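Local coordinates for protein EH1AB1 (Metagenome, PDB 6I8F) that probably hydrolyses carboxylic esters, as an ester hydrolase built on the alpha/beta hydrolase fold, at residues Y99-G104 and I131-A136; L201-T206 and G301-T306; R210-R215 and L272-R277. All coordinates share one frame; numbering follows the deposited sequence.

Overall arrangement
The contacts form a series across one alpha/beta hydrolase domain. Contact 1 lies on neighbouring parallel strands 94-100 and 127-132, and contact 2 joins strand 198-202 of the same sheet to the loop 301-306, their centres about 13 Å apart. Contact 3 joins the starts of helices 213-219 and 273-285, centred about 14 Å from contact 2 and about 22 Å from contact 1. Y99 OH meets F303 CE1 at 3.8 Å, and T206 OG1 probably bonds to E275 O at 2.9 Å. Contact 1 comes first in sequence; both segments of contact 3 fall between those of contact 2. Contacts 2 and 3, through Y203 and L272, touch the probable S175-H300-D270 triad, and contact 1 comes near it.

Contact 1. Residues Y99-G104 and I131-A136; sequences YYHGGG and IDYRLA
H101 and Y133 form the tight part of this contact: their rings make an offset stack, centroids 4.4 Å apart and planes inclined by 12°. Y133 OH lies over one face of the imidazole, toward its rim, and donates to H101 O at 2.6 Å. Y133 CG stands between its own backbone N and carbonyl carbon (chi1 56°), which folds the phenol back against 99-104. The imidazole is fixed in rotation as well, because H101 ND1 donates almost straight (175°) to G102 O. H101 opens an HGGG sequence, which in hormone-sensitive-lipase-like esterases shapes the oxyanion hole and probably does so here. On the looser side, beside the partly exposed D132, water takes over: one molecule bonds to H101 NE2 at 2.7 Å and donates to Y133 O and D132 OD1. Between the strands, I131 N donates to Y99 O at 2.9 Å, another water accepts from H101 N and donates to I131 O, and Y100 CE1 lies alongside I131 CG1 at 3.9 Å. Strands 94-100 and 127-132 belong to a beta-alpha-beta unit through helix 114-124; Y100 packs on helices 143-157 and 176-190, and I131 on helix 143-157 and strand 78-85.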
loop_
_atom_site.group_PDB
_atom_site.type_symbol
_atom_site.label_atom_id
_atom_site.label_comp_id
_atom_site.label_asym_id
_atom_site.label_seq_id
_atom_site.Cartn_x
_atom_site.Cartn_y
_atom_site.Cartn_z
ATOM N N TYR A 99 -9.220 0.562 -16.854
ATOM C CA TYR A 99 -7.810 0.217 -17.022
ATOM C C TYR A 99 -7.324 0.574 -18.433
ATOM O O TYR A 99 -7.940 0.213 -19.433
ATOM C CB TYR A 99 -7.560 -1.271 -16.756
ATOM C CG TYR A 99 -6.096 -1.587 -16.582
ATOM C CD1 TYR A 99 -5.290 -1.901 -17.668
ATOM C CD2 TYR A 99 -5.502 -1.537 -15.329
ATOM C CE1 TYR A 99 -3.936 -2.152 -17.512
ATOM C CE2 TYR A 99 -4.149 -1.783 -15.160
ATOM C CZ TYR A 99 -3.361 -2.086 -16.254
ATOM O OH TYR A 99 -2.029 -2.335 -16.077
ATOM N N TYR A 100 -6.179 1.260 -18.469
ATOM C CA TYR A 100 -5.480 1.670 -19.661
ATOM C C TYR A 100 -4.143 0.931 -19.753
ATOM O O TYR A 100 -3.233 1.179 -18.945
ATOM C CB TYR A 100 -5.234 3.179 -19.613
ATOM C CG TYR A 100 -6.458 4.008 -19.318
ATOM C CD1 TYR A 100 -7.485 4.118 -20.248
ATOM C CD2 TYR A 100 -6.582 4.716 -18.132
ATOM C CE1 TYR A 100 -8.601 4.899 -20.008
ATOM C CE2 TYR A 100 -7.692 5.513 -17.881
ATOM C CZ TYR A 100 -8.699 5.610 -18.825
ATOM O OH TYR A 100 -9.796 6.396 -18.587
ATOM N N HIS A 101 -4.032 0.026 -20.733
ATOM C CA HIS A 101 -2.817 -0.747 -20.984
ATOM C C HIS A 101 -1.635 0.193 -21.263
ATOM O O HIS A 101 -1.794 1.324 -21.711
ATOM C CB HIS A 101 -3.026 -1.732 -22.148
ATOM C CG HIS A 101 -3.121 -1.096 -23.495
ATOM N ND1 HIS A 101 -2.001 -0.654 -24.182
ATOM C CD2 HIS A 101 -4.182 -0.835 -24.293
ATOM C CE1 HIS A 101 -2.379 -0.121 -25.328
ATOM N NE2 HIS A 101 -3.706 -0.220 -25.423
ATOM N N GLY A 102 -0.432 -0.305 -20.987
ATOM C CA GLY A 102 0.800 0.368 -21.354
ATOM C C GLY A 102 1.244 -0.010 -22.758
ATOM O O GLY A 102 0.579 -0.808 -23.437
ATOM N N GLY A 103 2.394 0.543 -23.158
ATOM C CA GLY A 103 2.976 0.349 -24.487
ATOM C C GLY A 103 3.408 1.651 -25.153
ATOM O O GLY A 103 3.427 1.752 -26.389
ATOM N N GLY A 104 3.717 2.670 -24.351
ATOM C CA GLY A 104 4.299 3.908 -24.848
ATOM C C GLY A 104 3.377 4.696 -25.773
ATOM O O GLY A 104 3.866 5.559 -26.518
ATOM N N ILE A 131 -9.475 -0.627 -21.789
ATOM C CA ILE A 131 -9.834 0.303 -22.845
ATOM C C ILE A 131 -8.836 0.178 -23.995
ATOM O O ILE A 131 -7.617 0.183 -23.786
ATOM C CB ILE A 131 -9.905 1.756 -22.333
ATOM C CG1 ILE A 131 -10.889 1.931 -21.170
ATOM C CG2 ILE A 131 -10.217 2.703 -23.488
ATOM C CD1 ILE A 131 -12.307 1.551 -21.482
ATOM N N ASP A 132 -9.394 0.106 -25.204
ATOM C CA ASP A 132 -8.643 0.048 -26.442
ATOM C C ASP A 132 -8.633 1.455 -27.058
ATOM O O ASP A 132 -9.476 1.797 -27.871
ATOM C CB ASP A 132 -9.255 -0.999 -27.374
ATOM C CG ASP A 132 -8.291 -1.588 -28.386
ATOM O OD1 ASP A 132 -7.096 -1.193 -28.392
ATOM O OD2 ASP A 132 -8.743 -2.451 -29.160
ATOM N N TYR A 133 -7.696 2.282 -26.599
ATOM C CA TYR A 133 -7.566 3.654 -27.054
ATOM C C TYR A 133 -6.707 3.694 -28.331
ATOM O O TYR A 133 -5.852 2.816 -28.554
ATOM C CB TYR A 133 -6.982 4.502 -25.927
ATOM C CG TYR A 133 -5.659 4.024 -25.384
ATOM C CD1 TYR A 133 -5.590 3.223 -24.252
ATOM C CD2 TYR A 133 -4.473 4.399 -25.984
ATOM C CE1 TYR A 133 -4.380 2.796 -23.740
ATOM C CE2 TYR A 133 -3.253 3.980 -25.487
ATOM C CZ TYR A 133 -3.203 3.180 -24.358
ATOM O OH TYR A 133 -1.994 2.771 -23.874
ATOM N N ARG A 134 -6.940 4.712 -29.168
ATOM C CA ARG A 134 -6.142 4.940 -30.393
ATOM C C ARG A 134 -4.667 5.096 -30.040
ATOM O O ARG A 134 -4.346 5.691 -29.014
ATOM C CB ARG A 134 -6.576 6.212 -31.126
ATOM C CG ARG A 134 -7.884 6.048 -31.876
ATOM C CD ARG A 134 -8.355 7.341 -32.501
ATOM N NE ARG A 134 -8.686 8.322 -31.486
ATOM C CZ ARG A 134 -8.668 9.631 -31.677
ATOM N NH1 ARG A 134 -8.322 10.121 -32.861
ATOM N NH2 ARG A 134 -8.990 10.438 -30.682
ATOM N N LEU A 135 -3.804 4.583 -30.927
ATOM C CA LEU A 135 -2.357 4.554 -30.740
ATOM C C LEU A 135 -1.653 5.381 -31.828
ATOM O O LEU A 135 -2.162 5.553 -32.951
ATOM C CB LEU A 135 -1.900 3.093 -30.770
ATOM C CG LEU A 135 -2.505 2.165 -29.712
ATOM C CD1 LEU A 135 -2.215 0.707 -30.040
ATOM C CD2 LEU A 135 -1.981 2.503 -28.329
ATOM N N ALA A 136 -0.471 5.892 -31.466
ATOM C CA ALA A 136 0.515 6.487 -32.382
ATOM C C ALA A 136 1.315 5.364 -33.040
ATOM O O ALA A 136 1.431 4.290 -32.455
ATOM C CB ALA A 136 1.424 7.412 -31.605
HETATM O O HOH W 1 -6.351 -1.386 -21.904
HETATM O O HOH W 2 -5.295 0.508 -27.515
#

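Contact 2. Residues L201-T206 and G301-T306; sequences LIYPAT and GFFSLT
I202 and F303 keep their backbones well apart, with I202 CA 7.7 Å from F303 CA, so side chains from the end of strand 198-202 must span the gap to the 301-306 loop. I202 does so with a methyl group. Its CG2 sits over one face of the F303 ring, 3.8 Å from the centroid and 25° off the normal, a CH-pi contact. The same methyl also lies over the centre of the Y203 ring and is thus held against two aromatic faces. F303 has CG anti to its backbone N (chi1 -165°), which swings the ring toward the strand, and I202 CD1 reaches F303 CE2 at 3.8 Å.

Y203 extends farther and ends in the loop backbone. F303 N donates to Y203 OH at 2.9 Å, although the hydroxyl is modelled too close to a neighbour and its exact place is uncertain. A water bonded to both Y203 OH and S304 OG, at 2.7 Å from each, lies at the edge of the phenol in its plane. Along another part of that edge comes F302: its CD1 is 3.5 Å from Y203 CE2, with the ring planes at 48°. The turn receiving the phenol is closed by S304 N donating to G301 O at 3.1 Å. At G301 a side chain would be crowded by L305 CD1.

F302 and F303 both pack on A315 of helix 310-327, which backs the loop. Y203 also touches D270 and meets the ring of H300, the residue just before this loop. Those two residues, with S175 on a probable GxSxG nucleophile elbow, have the geometry of a Ser-His-Asp triad, consistent with the histidine-bearing loop of an alpha/beta hydrolase packed against its central sheet.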
loop_
_atom_site.group_PDB
_atom_site.type_symbol
_atom_site.label_atom_id
_atom_site.label_comp_id
_atom_site.label_asym_id
_atom_site.label_seq_id
_atom_site.Cartn_x
_atom_site.Cartn_y
_atom_site.Cartn_z
ATOM N N LEU A 201 -1.806 3.862 -10.254
ATOM C CA LEU A 201 -0.715 4.247 -11.138
ATOM C C LEU A 201 0.443 3.250 -10.993
ATOM O O LEU A 201 1.177 3.257 -10.010
ATOM C CB LEU A 201 -0.279 5.677 -10.807
ATOM C CG LEU A 201 -1.394 6.708 -10.616
ATOM C CD1 LEU A 201 -0.783 8.071 -10.315
ATOM C CD2 LEU A 201 -2.308 6.795 -11.827
ATOM N N ILE A 202 0.577 2.376 -11.992
ATOM C CA ILE A 202 1.615 1.344 -12.023
ATOM C C ILE A 202 2.789 1.870 -12.868
ATOM O O ILE A 202 2.652 2.066 -14.071
ATOM C CB ILE A 202 1.067 0.019 -12.585
ATOM C CG1 ILE A 202 -0.203 -0.453 -11.866
ATOM C CG2 ILE A 202 2.165 -1.037 -12.597
ATOM C CD1 ILE A 202 -0.092 -0.556 -10.353
ATOM N N TYR A 203 3.931 2.071 -12.205
ATOM C CA TYR A 203 5.145 2.693 -12.756
ATOM C C TYR A 203 4.779 3.671 -13.868
ATOM O O TYR A 203 5.162 3.482 -15.016
ATOM C CB TYR A 203 6.214 1.668 -13.160
ATOM C CG TYR A 203 5.767 0.377 -13.794
ATOM C CD1 TYR A 203 5.212 0.333 -15.061
ATOM C CD2 TYR A 203 5.951 -0.821 -13.130
ATOM C CE1 TYR A 203 4.835 -0.868 -15.643
ATOM C CE2 TYR A 203 5.597 -2.031 -13.702
ATOM C CZ TYR A 203 5.042 -2.055 -14.964
ATOM O OH TYR A 203 4.700 -3.255 -15.504
ATOM N N PRO A 204 4.042 4.758 -13.551
ATOM C CA PRO A 204 3.661 5.746 -14.557
ATOM C C PRO A 204 4.858 6.587 -15.020
ATOM O O PRO A 204 5.795 6.784 -14.250
ATOM C CB PRO A 204 2.656 6.634 -13.803
ATOM C CG PRO A 204 3.107 6.553 -12.354
ATOM C CD PRO A 204 3.605 5.131 -12.196
ATOM N N ALA A 205 4.809 7.039 -16.277
ATOM C CA ALA A 205 5.561 8.196 -16.751
ATOM C C ALA A 205 4.820 9.447 -16.280
ATOM O O ALA A 205 3.623 9.536 -16.476
ATOM C CB ALA A 205 5.653 8.178 -18.258
ATOM N N THR A 206 5.512 10.386 -15.635
ATOM C CA THR A 206 4.826 11.563 -15.080
ATOM C C THR A 206 5.493 12.881 -15.489
ATOM O O THR A 206 4.938 13.947 -15.217
ATOM C CB THR A 206 4.734 11.492 -13.552
ATOM O OG1 THR A 206 6.055 11.570 -13.007
ATOM C CG2 THR A 206 4.013 10.247 -13.078
ATOM N N GLY A 301 7.777 -2.974 -16.614
ATOM C CA GLY A 301 7.003 -3.974 -17.359
ATOM C C GLY A 301 6.595 -5.174 -16.522
ATOM O O GLY A 301 5.754 -5.948 -16.958
ATOM N N PHE A 302 7.170 -5.339 -15.319
ATOM C CA PHE A 302 7.037 -6.591 -14.559
ATOM C C PHE A 302 5.572 -6.894 -14.191
ATOM O O PHE A 302 5.236 -8.037 -13.954
ATOM C CB PHE A 302 7.932 -6.578 -13.316
ATOM C CG PHE A 302 7.405 -5.853 -12.100
ATOM C CD1 PHE A 302 7.490 -4.473 -11.989
ATOM C CD2 PHE A 302 6.888 -6.563 -11.028
ATOM C CE1 PHE A 302 7.027 -3.820 -10.853
ATOM C CE2 PHE A 302 6.425 -5.910 -9.894
ATOM C CZ PHE A 302 6.506 -4.538 -9.804
ATOM N N PHE A 303 4.721 -5.860 -14.135
ATOM C CA PHE A 303 3.310 -5.957 -13.704
ATOM C C PHE A 303 2.530 -6.853 -14.669
ATOM O O PHE A 303 1.550 -7.481 -14.278
ATOM C CB PHE A 303 2.674 -4.560 -13.623
ATOM C CG PHE A 303 1.364 -4.442 -12.876
ATOM C CD1 PHE A 303 0.174 -4.249 -13.560
ATOM C CD2 PHE A 303 1.326 -4.439 -11.491
ATOM C CE1 PHE A 303 -1.029 -4.099 -12.882
ATOM C CE2 PHE A 303 0.128 -4.274 -10.809
ATOM C CZ PHE A 303 -1.050 -4.109 -11.505
ATOM N N SER A 304 2.960 -6.894 -15.933
ATOM C CA SER A 304 2.277 -7.703 -16.921
ATOM C C SER A 304 3.190 -8.774 -17.531
ATOM O O SER A 304 2.707 -9.553 -18.321
ATOM C CB SER A 304 1.651 -6.841 -17.982
ATOM O OG SER A 304 2.639 -6.099 -18.663
ATOM N N LEU A 305 4.464 -8.844 -17.132
ATOM C CA LEU A 305 5.373 -9.917 -17.597
ATOM C C LEU A 305 5.338 -11.096 -16.626
ATOM O O LEU A 305 6.379 -11.671 -16.281
ATOM C CB LEU A 305 6.796 -9.372 -17.738
ATOM C CG LEU A 305 7.011 -8.449 -18.930
ATOM C CD1 LEU A 305 8.297 -7.648 -18.764
ATOM C CD2 LEU A 305 7.032 -9.242 -20.228
ATOM N N THR A 306 4.124 -11.510 -16.254
ATOM C CA THR A 306 3.926 -12.364 -15.105
ATOM C C THR A 306 4.147 -13.843 -15.449
ATOM O O THR A 306 4.071 -14.679 -14.567
ATOM C CB THR A 306 2.561 -12.062 -14.485
ATOM O OG1 THR A 306 1.573 -12.057 -15.514
ATOM C CG2 THR A 306 2.569 -10.727 -13.771
HETATM O O HOH W 3 3.358 -3.631 -17.805
#

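Contact 3. Residues R210-R215 and L272-R277; sequences RESASR and LRDEGR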
loop_
_atom_site.group_PDB
_atom_site.type_symbol
_atom_site.label_atom_id
_atom_site.label_comp_id
_atom_site.label_asym_id
_atom_site.label_seq_id
_atom_site.Cartn_x
_atom_site.Cartn_y
_atom_site.Cartn_z
ATOM N N ARG A 210 11.946 16.843 -17.920
ATOM C CA ARG A 210 13.255 16.748 -17.267
ATOM C C ARG A 210 13.697 15.283 -17.214
ATOM O O ARG A 210 12.865 14.375 -17.282
ATOM C CB ARG A 210 13.190 17.315 -15.842
ATOM C CG ARG A 210 12.701 18.754 -15.748
ATOM C CD ARG A 210 12.472 19.192 -14.311
ATOM N NE ARG A 210 11.313 18.542 -13.705
ATOM C CZ ARG A 210 11.026 18.565 -12.407
ATOM N NH1 ARG A 210 9.915 18.003 -11.961
ATOM N NH2 ARG A 210 11.850 19.152 -11.558
ATOM N N GLU A 211 15.013 15.075 -17.094
ATOM C CA GLU A 211 15.586 13.758 -16.848
ATOM C C GLU A 211 15.946 13.636 -15.364
ATOM O O GLU A 211 16.873 14.285 -14.887
ATOM C CB GLU A 211 16.821 13.509 -17.717
ATOM C CG GLU A 211 16.490 13.186 -19.163
ATOM C CD GLU A 211 17.487 12.283 -19.870
ATOM O OE1 GLU A 211 17.474 12.265 -21.117
ATOM O OE2 GLU A 211 18.256 11.586 -19.178
ATOM N N SER A 212 15.194 12.796 -14.650
ATOM C CA SER A 212 15.500 12.419 -13.277
ATOM C C SER A 212 16.836 11.666 -13.217
ATOM O O SER A 212 17.314 11.142 -14.229
ATOM C CB SER A 212 14.399 11.551 -12.734
ATOM O OG SER A 212 14.437 10.278 -13.366
ATOM N N ALA A 213 17.395 11.544 -12.010
ATOM C CA ALA A 213 18.585 10.725 -11.787
ATOM C C ALA A 213 18.374 9.305 -12.343
ATOM O O ALA A 213 19.256 8.778 -13.031
ATOM C CB ALA A 213 18.943 10.695 -10.320
ATOM N N SER A 214 17.207 8.693 -12.065
ATOM C CA SER A 214 16.948 7.310 -12.486
ATOM C C SER A 214 16.886 7.212 -14.019
ATOM O O SER A 214 17.404 6.242 -14.580
ATOM C CB SER A 214 15.722 6.693 -11.807
ATOM O OG SER A 214 14.516 7.367 -12.130
ATOM N N ARG A 215 16.276 8.193 -14.696
ATOM C CA ARG A 215 16.281 8.222 -16.174
ATOM C C ARG A 215 17.726 8.282 -16.712
ATOM O O ARG A 215 18.046 7.605 -17.686
ATOM C CB ARG A 215 15.461 9.392 -16.730
ATOM C CG ARG A 215 14.067 9.007 -17.200
ATOM C CD ARG A 215 13.229 10.219 -17.549
ATOM N NE ARG A 215 11.803 9.943 -17.661
ATOM C CZ ARG A 215 11.089 10.040 -18.782
ATOM N NH1 ARG A 215 11.686 10.100 -19.960
ATOM N NH2 ARG A 215 9.774 10.079 -18.722
ATOM N N LEU A 272 11.869 5.311 -14.799
ATOM C CA LEU A 272 10.678 6.088 -14.405
ATOM C C LEU A 272 10.443 6.035 -12.885
ATOM O O LEU A 272 9.511 6.670 -12.398
ATOM C CB LEU A 272 9.439 5.556 -15.134
ATOM C CG LEU A 272 9.413 5.672 -16.658
ATOM C CD1 LEU A 272 8.030 5.326 -17.179
ATOM C CD2 LEU A 272 9.812 7.056 -17.131
ATOM N N ARG A 273 11.283 5.292 -12.150
ATOM C CA ARG A 273 11.136 5.108 -10.707
ATOM C C ARG A 273 11.021 6.463 -9.991
ATOM O O ARG A 273 10.071 6.662 -9.218
ATOM C CB ARG A 273 12.312 4.290 -10.156
ATOM C CG ARG A 273 12.180 3.899 -8.691
ATOM C CD ARG A 273 13.490 3.342 -8.151
ATOM N NE ARG A 273 14.567 4.320 -8.283
ATOM C CZ ARG A 273 15.842 4.100 -7.985
ATOM N NH1 ARG A 273 16.248 2.899 -7.616
ATOM N NH2 ARG A 273 16.704 5.100 -8.031
ATOM N N ASP A 274 11.972 7.383 -10.234
ATOM C CA ASP A 274 12.064 8.626 -9.446
ATOM C C ASP A 274 10.816 9.496 -9.663
ATOM O O ASP A 274 10.271 10.050 -8.724
ATOM C CB ASP A 274 13.349 9.410 -9.744
ATOM C CG ASP A 274 14.629 8.745 -9.250
ATOM O OD1 ASP A 274 14.534 7.684 -8.585
ATOM O OD2 ASP A 274 15.719 9.299 -9.528
ATOM N N GLU A 275 10.361 9.625 -10.906
ATOM C CA GLU A 275 9.249 10.518 -11.202
ATOM C C GLU A 275 7.925 9.880 -10.735
ATOM O O GLU A 275 6.956 10.593 -10.448
ATOM C CB GLU A 275 9.285 10.912 -12.678
ATOM C CG GLU A 275 8.794 9.849 -13.642
ATOM C CD GLU A 275 9.263 10.091 -15.073
ATOM O OE1 GLU A 275 10.485 10.226 -15.265
ATOM O OE2 GLU A 275 8.413 10.154 -15.982
ATOM N N GLY A 276 7.880 8.543 -10.650
ATOM C CA GLY A 276 6.731 7.863 -10.047
ATOM C C GLY A 276 6.626 8.196 -8.568
ATOM O O GLY A 276 5.568 8.615 -8.065
ATOM N N ARG A 277 7.753 8.048 -7.873
ATOM C CA ARG A 277 7.810 8.329 -6.453
ATOM C C ARG A 277 7.508 9.814 -6.209
ATOM O O ARG A 277 6.723 10.163 -5.311
ATOM C CB ARG A 277 9.173 7.946 -5.872
ATOM C CG ARG A 277 9.198 8.008 -4.355
ATOM C CD ARG A 277 10.524 7.548 -3.795
ATOM N NE ARG A 277 10.483 7.612 -2.345
ATOM C CZ ARG A 277 11.542 7.527 -1.559
ATOM N NH1 ARG A 277 12.740 7.310 -2.087
ATOM N NH2 ARG A 277 11.392 7.694 -0.253
HETATM O O HOH W 4 12.089 12.639 -15.277
HETATM O O HOH W 5 12.085 9.050 -13.333
#
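R215 is extended out to NE (chi3 -165°) toward E275, whose CG stands between its own backbone N and carbonyl carbon (chi1 77°), and the two charged groups meet side-on. R215 NE donates to E275 OE1 at 2.7 Å and R215 NH2 to E275 OE2 at 3.1 Å, the second bond nearly straight and on a syn lone pair. Guanidinium and carboxylate planes differ by only 8°, as expected for a two-pronged salt bridge. L272 CD2 lies over a face of the same guanidinium, 3.4 Å from R215 NH2. An alanine in place of R215 would probably leave E275 without its charged mate here and open a gap beside L272 CD2.

Both helices begin at this contact, and their first turns are tied to each other. S212 is the N-cap of helix 213-219, its OG accepting from R215 N at 3.1 Å. S214 N donates to D274 OD2 at 3.0 Å from above the carboxylate plane, while D274 N returns a bond to S214 OG at 3.2 Å; that hydroxyl is also bonded to P271 O. Helix 273-285 follows the loop carrying D270, the probable triad acid, which accepts from L272 N.

One water links S212 to E275: it accepts from S212 OG and E275 N and donates to E275 OE1. E275 OE2 additionally accepts from T206 N and D207 N, so this carboxylate joins both helix starts to the loop after strand 198-202.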